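PDB 3QJL: putative CRISPR-associated endoribonuclease-like protein Cas6nc from Pyrococcus horikoshii, which binds CRISPR RNA as a member of the Cas6 family and probably takes part in CRISPR-based adaptive immunity against mobile genetic elements. Local coordinates for residues L33-S38 / P102-G107; K122-E127 / F222-G227; M161-K166 / F228-G233. All coordinates share one frame; numbering follows the deposited sequence.

Interaction 1: L33-S38 / P102-G107; sequences LEKVNS and PEFKIG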
# COMPACT_ATOMS: atom_id res chain seq x y z
N LEU A 33 10.54 25.72 -11.92
CA LEU A 33 9.97 27.04 -12.23
C LEU A 33 11.08 28.08 -12.46
O LEU A 33 11.08 28.80 -13.45
CB LEU A 33 9.04 27.51 -11.11
CG LEU A 33 8.17 28.68 -11.53
CD1 LEU A 33 7.32 28.30 -12.72
CD2 LEU A 33 7.30 29.14 -10.39
N GLU A 34 12.01 28.15 -11.51
CA GLU A 34 13.15 29.05 -11.56
C GLU A 34 13.97 28.83 -12.83
O GLU A 34 14.29 29.79 -13.54
CB GLU A 34 14.01 28.80 -10.32
CG GLU A 34 15.36 29.45 -10.30
CD GLU A 34 16.14 29.10 -9.03
OE1 GLU A 34 16.86 29.99 -8.52
OE2 GLU A 34 16.02 27.95 -8.54
N LYS A 35 14.29 27.57 -13.10
CA LYS A 35 15.07 27.22 -14.28
C LYS A 35 14.38 27.60 -15.58
O LYS A 35 14.99 28.21 -16.45
CB LYS A 35 15.44 25.75 -14.26
CG LYS A 35 16.33 25.38 -13.10
CD LYS A 35 16.76 23.93 -13.17
CE LYS A 35 17.41 23.49 -11.88
NZ LYS A 35 18.45 24.46 -11.40
N VAL A 36 13.10 27.26 -15.73
CA VAL A 36 12.36 27.65 -16.93
C VAL A 36 12.22 29.16 -17.00
O VAL A 36 12.25 29.75 -18.08
CB VAL A 36 10.94 27.04 -16.95
CG1 VAL A 36 10.16 27.51 -18.17
CG2 VAL A 36 11.02 25.53 -16.91
N ASN A 37 12.07 29.81 -15.86
CA ASN A 37 11.84 31.24 -15.87
C ASN A 37 13.04 32.00 -16.45
O ASN A 37 12.88 33.07 -17.04
CB ASN A 37 11.49 31.74 -14.48
CG ASN A 37 11.07 33.18 -14.48
OD1 ASN A 37 10.03 33.54 -15.05
ND2 ASN A 37 11.87 34.02 -13.83
N SER A 38 14.23 31.44 -16.29
CA SER A 38 15.45 32.04 -16.83
C SER A 38 15.41 32.11 -18.37
O SER A 38 15.92 33.05 -18.98
CB SER A 38 16.68 31.24 -16.39
OG SER A 38 16.88 31.32 -15.00
N PRO A 102 21.53 22.14 -14.68
CA PRO A 102 21.15 20.82 -14.18
C PRO A 102 21.59 20.54 -12.74
O PRO A 102 22.09 19.45 -12.45
CB PRO A 102 21.95 19.90 -15.11
CG PRO A 102 23.22 20.72 -15.47
CD PRO A 102 22.94 22.17 -15.12
N GLU A 103 21.35 21.48 -11.84
CA GLU A 103 21.82 21.33 -10.47
C GLU A 103 20.62 21.37 -9.55
O GLU A 103 19.94 22.40 -9.45
CB GLU A 103 22.85 22.40 -10.09
CG GLU A 103 22.35 23.86 -10.16
CD GLU A 103 22.56 24.55 -11.53
OE1 GLU A 103 23.07 23.91 -12.48
OE2 GLU A 103 22.19 25.74 -11.65
N PHE A 104 20.35 20.24 -8.90
CA PHE A 104 19.21 20.13 -8.01
C PHE A 104 19.61 19.88 -6.57
O PHE A 104 20.46 19.03 -6.29
CB PHE A 104 18.25 19.05 -8.49
CG PHE A 104 17.35 19.49 -9.60
CD1 PHE A 104 17.61 19.11 -10.91
CD2 PHE A 104 16.25 20.29 -9.35
CE1 PHE A 104 16.78 19.52 -11.94
CE2 PHE A 104 15.42 20.70 -10.37
CZ PHE A 104 15.68 20.31 -11.67
N LYS A 105 19.01 20.64 -5.67
CA LYS A 105 19.25 20.49 -4.25
C LYS A 105 17.92 20.16 -3.55
O LYS A 105 17.02 21.00 -3.47
CB LYS A 105 19.84 21.79 -3.70
CG LYS A 105 20.31 21.72 -2.26
CD LYS A 105 21.75 21.26 -2.17
CE LYS A 105 22.17 21.07 -0.72
NZ LYS A 105 21.97 22.30 0.09
N ILE A 106 17.80 18.92 -3.07
CA ILE A 106 16.64 18.51 -2.29
C ILE A 106 17.06 18.15 -0.87
O ILE A 106 17.71 17.12 -0.65
CB ILE A 106 15.93 17.31 -2.92
CG1 ILE A 106 15.25 17.73 -4.21
CG2 ILE A 106 14.91 16.74 -1.96
CD1 ILE A 106 15.16 16.63 -5.22
N GLY A 107 16.70 18.99 0.09
CA GLY A 107 17.26 18.84 1.42
C GLY A 107 18.78 18.88 1.35
O GLY A 107 19.37 19.83 0.85

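Interaction 2: K122-E127 / F222-G227; sequences KELGKE and FGYENG. With nucleotides of chain B.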
# COMPACT_ATOMS: atom_id res chain seq x y z
N LYS A 122 1.53 5.26 -24.43
CA LYS A 122 0.56 4.33 -25.01
C LYS A 122 -0.78 4.99 -25.36
O LYS A 122 -1.18 5.94 -24.71
CB LYS A 122 0.37 3.17 -24.04
CG LYS A 122 1.54 3.04 -23.04
CD LYS A 122 1.57 1.68 -22.32
CE LYS A 122 2.82 1.52 -21.42
NZ LYS A 122 2.73 2.15 -20.06
N GLU A 123 -1.46 4.49 -26.39
CA GLU A 123 -2.79 5.02 -26.75
C GLU A 123 -3.80 4.59 -25.69
O GLU A 123 -3.53 3.65 -24.93
CB GLU A 123 -3.23 4.50 -28.12
CG GLU A 123 -2.41 5.01 -29.31
CD GLU A 123 -3.19 5.98 -30.19
OE1 GLU A 123 -4.33 6.34 -29.83
OE2 GLU A 123 -2.65 6.40 -31.25
N LEU A 124 -4.94 5.26 -25.60
CA LEU A 124 -5.96 4.83 -24.65
C LEU A 124 -7.08 4.03 -25.30
O LEU A 124 -7.19 4.00 -26.53
CB LEU A 124 -6.56 6.07 -23.97
CG LEU A 124 -5.56 6.96 -23.22
CD1 LEU A 124 -6.20 8.28 -22.86
CD2 LEU A 124 -5.04 6.26 -21.98
N GLY A 125 -7.91 3.40 -24.47
CA GLY A 125 -9.10 2.69 -24.91
C GLY A 125 -10.38 3.33 -24.40
O GLY A 125 -10.36 4.43 -23.86
N LYS A 126 -11.49 2.61 -24.55
CA LYS A 126 -12.76 3.07 -23.98
C LYS A 126 -12.64 3.12 -22.46
O LYS A 126 -13.09 4.07 -21.81
CB LYS A 126 -13.91 2.16 -24.39
CG LYS A 126 -14.40 2.38 -25.81
CD LYS A 126 -15.87 2.82 -25.86
CE LYS A 126 -16.15 3.68 -27.10
NZ LYS A 126 -15.52 3.12 -28.33
N GLU A 127 -12.02 2.08 -21.90
CA GLU A 127 -11.72 2.03 -20.48
C GLU A 127 -10.23 1.86 -20.27
O GLU A 127 -9.58 1.09 -20.97
CB GLU A 127 -12.44 0.86 -19.82
CG GLU A 127 -13.91 1.06 -19.59
CD GLU A 127 -14.57 -0.25 -19.23
OE1 GLU A 127 -13.87 -1.29 -19.31
OE2 GLU A 127 -15.76 -0.23 -18.86
N PHE A 222 -7.05 14.26 -21.23
CA PHE A 222 -6.64 15.41 -20.43
C PHE A 222 -5.93 15.03 -19.14
O PHE A 222 -4.88 15.58 -18.82
CB PHE A 222 -7.81 16.34 -20.11
CG PHE A 222 -7.39 17.60 -19.41
CD1 PHE A 222 -6.80 18.63 -20.13
CD2 PHE A 222 -7.52 17.72 -18.05
CE1 PHE A 222 -6.39 19.78 -19.50
CE2 PHE A 222 -7.11 18.87 -17.41
CZ PHE A 222 -6.54 19.90 -18.14
N GLY A 223 -6.50 14.08 -18.41
CA GLY A 223 -5.92 13.62 -17.15
C GLY A 223 -4.59 12.92 -17.35
O GLY A 223 -3.64 13.14 -16.61
N TYR A 224 -4.55 12.06 -18.37
CA TYR A 224 -3.33 11.34 -18.72
C TYR A 224 -2.18 12.31 -18.97
O TYR A 224 -1.08 12.11 -18.47
CB TYR A 224 -3.62 10.49 -19.96
CG TYR A 224 -2.61 9.44 -20.32
CD1 TYR A 224 -1.79 8.85 -19.37
CD2 TYR A 224 -2.47 9.03 -21.64
CE1 TYR A 224 -0.86 7.87 -19.74
CE2 TYR A 224 -1.56 8.08 -22.01
CZ TYR A 224 -0.76 7.50 -21.07
OH TYR A 224 0.14 6.54 -21.51
N GLU A 225 -2.44 13.37 -19.73
CA GLU A 225 -1.40 14.32 -20.14
C GLU A 225 -1.05 15.34 -19.07
O GLU A 225 0.12 15.62 -18.84
CB GLU A 225 -1.82 15.05 -21.42
CG GLU A 225 -2.03 14.14 -22.61
CD GLU A 225 -2.85 14.77 -23.72
OE1 GLU A 225 -3.04 16.01 -23.70
OE2 GLU A 225 -3.33 14.03 -24.60
N ASN A 226 -2.09 15.92 -18.47
CA ASN A 226 -1.93 16.95 -17.44
C ASN A 226 -2.11 16.56 -15.98
O ASN A 226 -2.05 17.42 -15.10
CB ASN A 226 -2.84 18.13 -17.75
CG ASN A 226 -2.46 18.81 -19.03
OD1 ASN A 226 -1.29 18.86 -19.39
ND2 ASN A 226 -3.46 19.33 -19.73
N GLY A 227 -2.38 15.28 -15.74
CA GLY A 227 -2.61 14.80 -14.39
C GLY A 227 -4.07 14.92 -13.98
O GLY A 227 -4.79 15.77 -14.48
O5' G B 1 10.18 4.34 -19.54
C5' G B 1 9.82 3.02 -19.14
C4' G B 1 9.37 2.97 -17.69
O4' G B 1 8.73 4.23 -17.36
C3' G B 1 8.36 1.87 -17.36
O3' G B 1 8.56 1.42 -16.00
C2' G B 1 7.02 2.61 -17.46
O2' G B 1 5.96 2.03 -16.72
C1' G B 1 7.40 4.00 -16.94
N9 G B 1 6.55 5.08 -17.47
C8 G B 1 6.26 6.26 -16.82
N7 G B 1 5.48 7.06 -17.50
C5 G B 1 5.25 6.37 -18.68
C6 G B 1 4.47 6.74 -19.81
O6 G B 1 3.82 7.77 -19.99
N1 G B 1 4.49 5.76 -20.81
C2 G B 1 5.17 4.57 -20.73
N2 G B 1 5.06 3.76 -21.79
N3 G B 1 5.90 4.21 -19.67
C4 G B 1 5.90 5.15 -18.69
O HOH W 1 1.85 5.18 -19.28

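Interaction 3: M161-K166 / F228-G233; sequences MDRLRK and FGEKTG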
# COMPACT_ATOMS: atom_id res chain seq x y z
N MET A 161 -16.11 11.89 -6.14
CA MET A 161 -16.40 11.75 -7.56
C MET A 161 -17.02 13.01 -8.14
O MET A 161 -16.70 13.42 -9.25
CB MET A 161 -17.33 10.56 -7.80
CG MET A 161 -17.36 10.07 -9.22
SD MET A 161 -15.73 9.57 -9.80
CE MET A 161 -15.23 11.02 -10.74
N ASP A 162 -17.92 13.64 -7.39
CA ASP A 162 -18.59 14.82 -7.89
C ASP A 162 -17.65 16.01 -7.89
O ASP A 162 -17.68 16.86 -8.79
CB ASP A 162 -19.84 15.14 -7.08
CG ASP A 162 -20.47 16.45 -7.51
OD1 ASP A 162 -21.22 16.43 -8.51
OD2 ASP A 162 -20.18 17.49 -6.88
N ARG A 163 -16.79 16.08 -6.89
CA ARG A 163 -15.82 17.15 -6.84
C ARG A 163 -14.77 16.99 -7.96
O ARG A 163 -14.42 17.95 -8.63
CB ARG A 163 -15.17 17.18 -5.46
CG ARG A 163 -14.16 18.26 -5.29
CD ARG A 163 -14.78 19.64 -5.27
NE ARG A 163 -13.70 20.61 -5.13
CZ ARG A 163 -13.35 21.51 -6.05
NH1 ARG A 163 -14.02 21.61 -7.20
NH2 ARG A 163 -12.33 22.33 -5.80
N LEU A 164 -14.30 15.77 -8.17
CA LEU A 164 -13.26 15.51 -9.15
C LEU A 164 -13.75 15.81 -10.54
O LEU A 164 -13.03 16.38 -11.35
CB LEU A 164 -12.82 14.04 -9.09
CG LEU A 164 -11.84 13.56 -10.17
CD1 LEU A 164 -10.48 14.25 -10.05
CD2 LEU A 164 -11.70 12.05 -10.11
N ARG A 165 -14.99 15.39 -10.81
CA ARG A 165 -15.66 15.64 -12.07
C ARG A 165 -15.61 17.15 -12.39
O ARG A 165 -15.17 17.56 -13.47
CB ARG A 165 -17.10 15.13 -11.96
CG ARG A 165 -17.81 14.81 -13.26
CD ARG A 165 -19.13 14.06 -13.00
NE ARG A 165 -18.96 12.62 -12.76
CZ ARG A 165 -19.50 11.93 -11.75
NH1 ARG A 165 -20.26 12.53 -10.84
NH2 ARG A 165 -19.28 10.62 -11.64
N LYS A 166 -16.05 17.97 -11.45
CA LYS A 166 -16.04 19.42 -11.64
C LYS A 166 -14.63 19.99 -11.78
O LYS A 166 -14.40 20.90 -12.56
CB LYS A 166 -16.80 20.13 -10.51
CG LYS A 166 -18.30 20.10 -10.69
CD LYS A 166 -19.04 20.24 -9.38
CE LYS A 166 -20.51 19.95 -9.59
NZ LYS A 166 -21.19 19.62 -8.30
N PHE A 228 -4.50 14.05 -13.07
CA PHE A 228 -5.85 14.10 -12.53
C PHE A 228 -5.89 14.85 -11.20
O PHE A 228 -4.98 14.70 -10.37
CB PHE A 228 -6.40 12.69 -12.31
CG PHE A 228 -6.80 11.99 -13.57
CD1 PHE A 228 -5.90 11.20 -14.25
CD2 PHE A 228 -8.09 12.07 -14.04
CE1 PHE A 228 -6.27 10.54 -15.41
CE2 PHE A 228 -8.47 11.41 -15.20
CZ PHE A 228 -7.56 10.65 -15.88
N GLY A 229 -6.94 15.64 -10.98
CA GLY A 229 -7.12 16.33 -9.72
C GLY A 229 -6.53 17.73 -9.65
O GLY A 229 -6.43 18.41 -10.66
N GLU A 230 -6.10 18.14 -8.47
CA GLU A 230 -5.72 19.53 -8.23
C GLU A 230 -4.25 19.59 -7.87
O GLU A 230 -3.65 18.57 -7.53
CB GLU A 230 -6.51 20.14 -7.07
CG GLU A 230 -8.02 20.20 -7.27
CD GLU A 230 -8.72 20.89 -6.10
OE1 GLU A 230 -9.78 20.39 -5.65
OE2 GLU A 230 -8.22 21.95 -5.64
N LYS A 231 -3.69 20.79 -7.96
CA LYS A 231 -2.28 21.01 -7.63
C LYS A 231 -1.39 20.16 -8.52
O LYS A 231 -0.32 19.72 -8.09
CB LYS A 231 -1.99 20.69 -6.16
CG LYS A 231 -3.06 21.15 -5.17
CD LYS A 231 -2.66 22.42 -4.46
CE LYS A 231 -3.88 23.10 -3.88
NZ LYS A 231 -3.54 24.42 -3.27
N THR A 232 -1.82 19.90 -9.75
CA THR A 232 -1.03 19.00 -10.59
C THR A 232 0.36 19.58 -10.80
O THR A 232 1.35 18.87 -10.68
CB THR A 232 -1.73 18.68 -11.90
OG1 THR A 232 -2.29 19.87 -12.46
CG2 THR A 232 -2.85 17.68 -11.64
N GLY A 233 0.43 20.88 -11.07
CA GLY A 233 1.69 21.56 -11.31
C GLY A 233 2.69 21.45 -10.18
O GLY A 233 3.89 21.71 -10.36

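Interaction 1: L33-S38 / P102-G107
A first torsion that sets CG of K35 beside its backbone N (chi1 -64°), two extended torsions after it and a final bend at chi4 carry the lysine from its helix across the ring of F104 to the backbone of E103. The setting is the N-terminal ferredoxin-like fold, where helix 25-39 lies near the edge strand 103-106. CE of K35 sits over one face of the phenyl ring, displaced toward the rim: K35 CE lies 3.9 Å from the F104 ring centroid and 23° off the ring normal, a CH-pi contact. The ammonium adds a cation-pi term, with K35 NZ 5.0 Å from the same centroid and 11° off the normal. F104 itself also packs on V113 of strand 109-118, while K35, a buried residue, also touches A97 of helix 88-100. Its charge is met by several oxygens. S101 O accepts a weak hydrogen bond, and the carboxylate of E103 makes a long salt bridge, K35 NZ to E103 OE2 at 4.0 Å. The hydrogen bond across the contact runs from K35 NZ to E103 O, 3.2 Å long, with the nitrogen tilted away from the carbonyl plane.

Interaction 2: K122-E127 / F222-G227
L124 runs antiparallel alongside the side chain of Y224, whereas K122 is set nearly perpendicular to the same tyrosine. The leucine lies obliquely to the ring: L124 CD2 is 4.2 Å from the Y224 ring centroid and 29° off its normal, an off-centre CH-pi contact, and L124 CD2 comes nearest to Y224 CD2, 3.8 Å away. The other approach is at the rim, near the ring plane, where K122 O stands 3.5 Å from Y224 CE2. With CG anti to the backbone N (chi1 -167°), Y224 projects its hydroxyl from the helix to the loop residue. There a water in the plane of the ring lies 3.1 Å from Y224 OH and is joined to K122 NZ by a weak bond. The lysine amine also donates to L241 O, and its end lies beside the base of G1 of chain B, near N2. K122 thus lies between the tyrosine and the bound RNA. The contact packs the loop between strands 109-118 and 128-132 on helix 217-226, in the C-terminal half of the Cas6 fold. L241 of strand 239-242 touches both L124 and Y224; the adjoining turn of helix 217-226 presents F222 to M168, R171 and V175 of helix 160-176.

Interaction 3: M161-K166 / F228-G233
L164 lays its CD1 methyl against the backbone of G229, 3.9 Å from G229 N and 4.0 Å from G229 CA. The glycine belongs to the glycine-rich loop between helix 217-226 and strand 239-242, a recurrent element of the ferredoxin-like domains of Cas6 and other RAMP proteins. With no side chain there, the leucine methyl packs directly on the main chain; G229 also has a positive phi, and at its backbone angles a CB would crowd the carbonyl O of F228, which suits the site to glycine. Around this point L164 touches V138 and F185, so the apolar seam joins helix 160-176 to the loop and to strands 138-143 and 185-189.

Beside it runs a charged contact. R163 leaves the helix with CG anti to the backbone N (chi1 -179°) and turns at chi2 (68°), which brings its guanidinium near E230, whose chain is extended beyond CG. The two side chains are set nearly perpendicular, and the guanidinium and carboxylate planes stand 65° apart. R163 NH2 and E230 OE1 form a salt bridge at 3.2 Å, but the oxygen lies well out of the guanidinium plane and none of the guanidinium hydrogens is aimed at it. The attraction is therefore one of charges alone. Both groups make hydrogen bonds to the backbone of R139: R163 NE donates to R139 O, and E230 OE1 accepts from R139 N, which should help fix how the two groups are turned. Another pair, within the helix, spans one turn: K166 NZ and D162 OD2 form a hydrogen-bonded salt bridge of 2.8 Å, in which OD2 offers its syn lone pair.

Interaction 1 belongs to the N-terminal part of the Cas6 fold and lies on the opposite side of the chain's centre from the other two, its centre about 29 Å from that of interaction 2 and about 27 Å from that of interaction 3. Interactions 2 and 3 share the C-terminal part, with centres about 15 Å apart. Their segments alternate along the chain, and G227 runs directly into F228. They also touch, G223 C lying 3.5 Å from F228 CE1 and G227 C 3.8 Å from T232 CG2. Interaction 2 meets the RNA itself through K122, whereas the nearest atoms of interactions 1 and 3 remain about 10 and 11 Å from the nucleic acid.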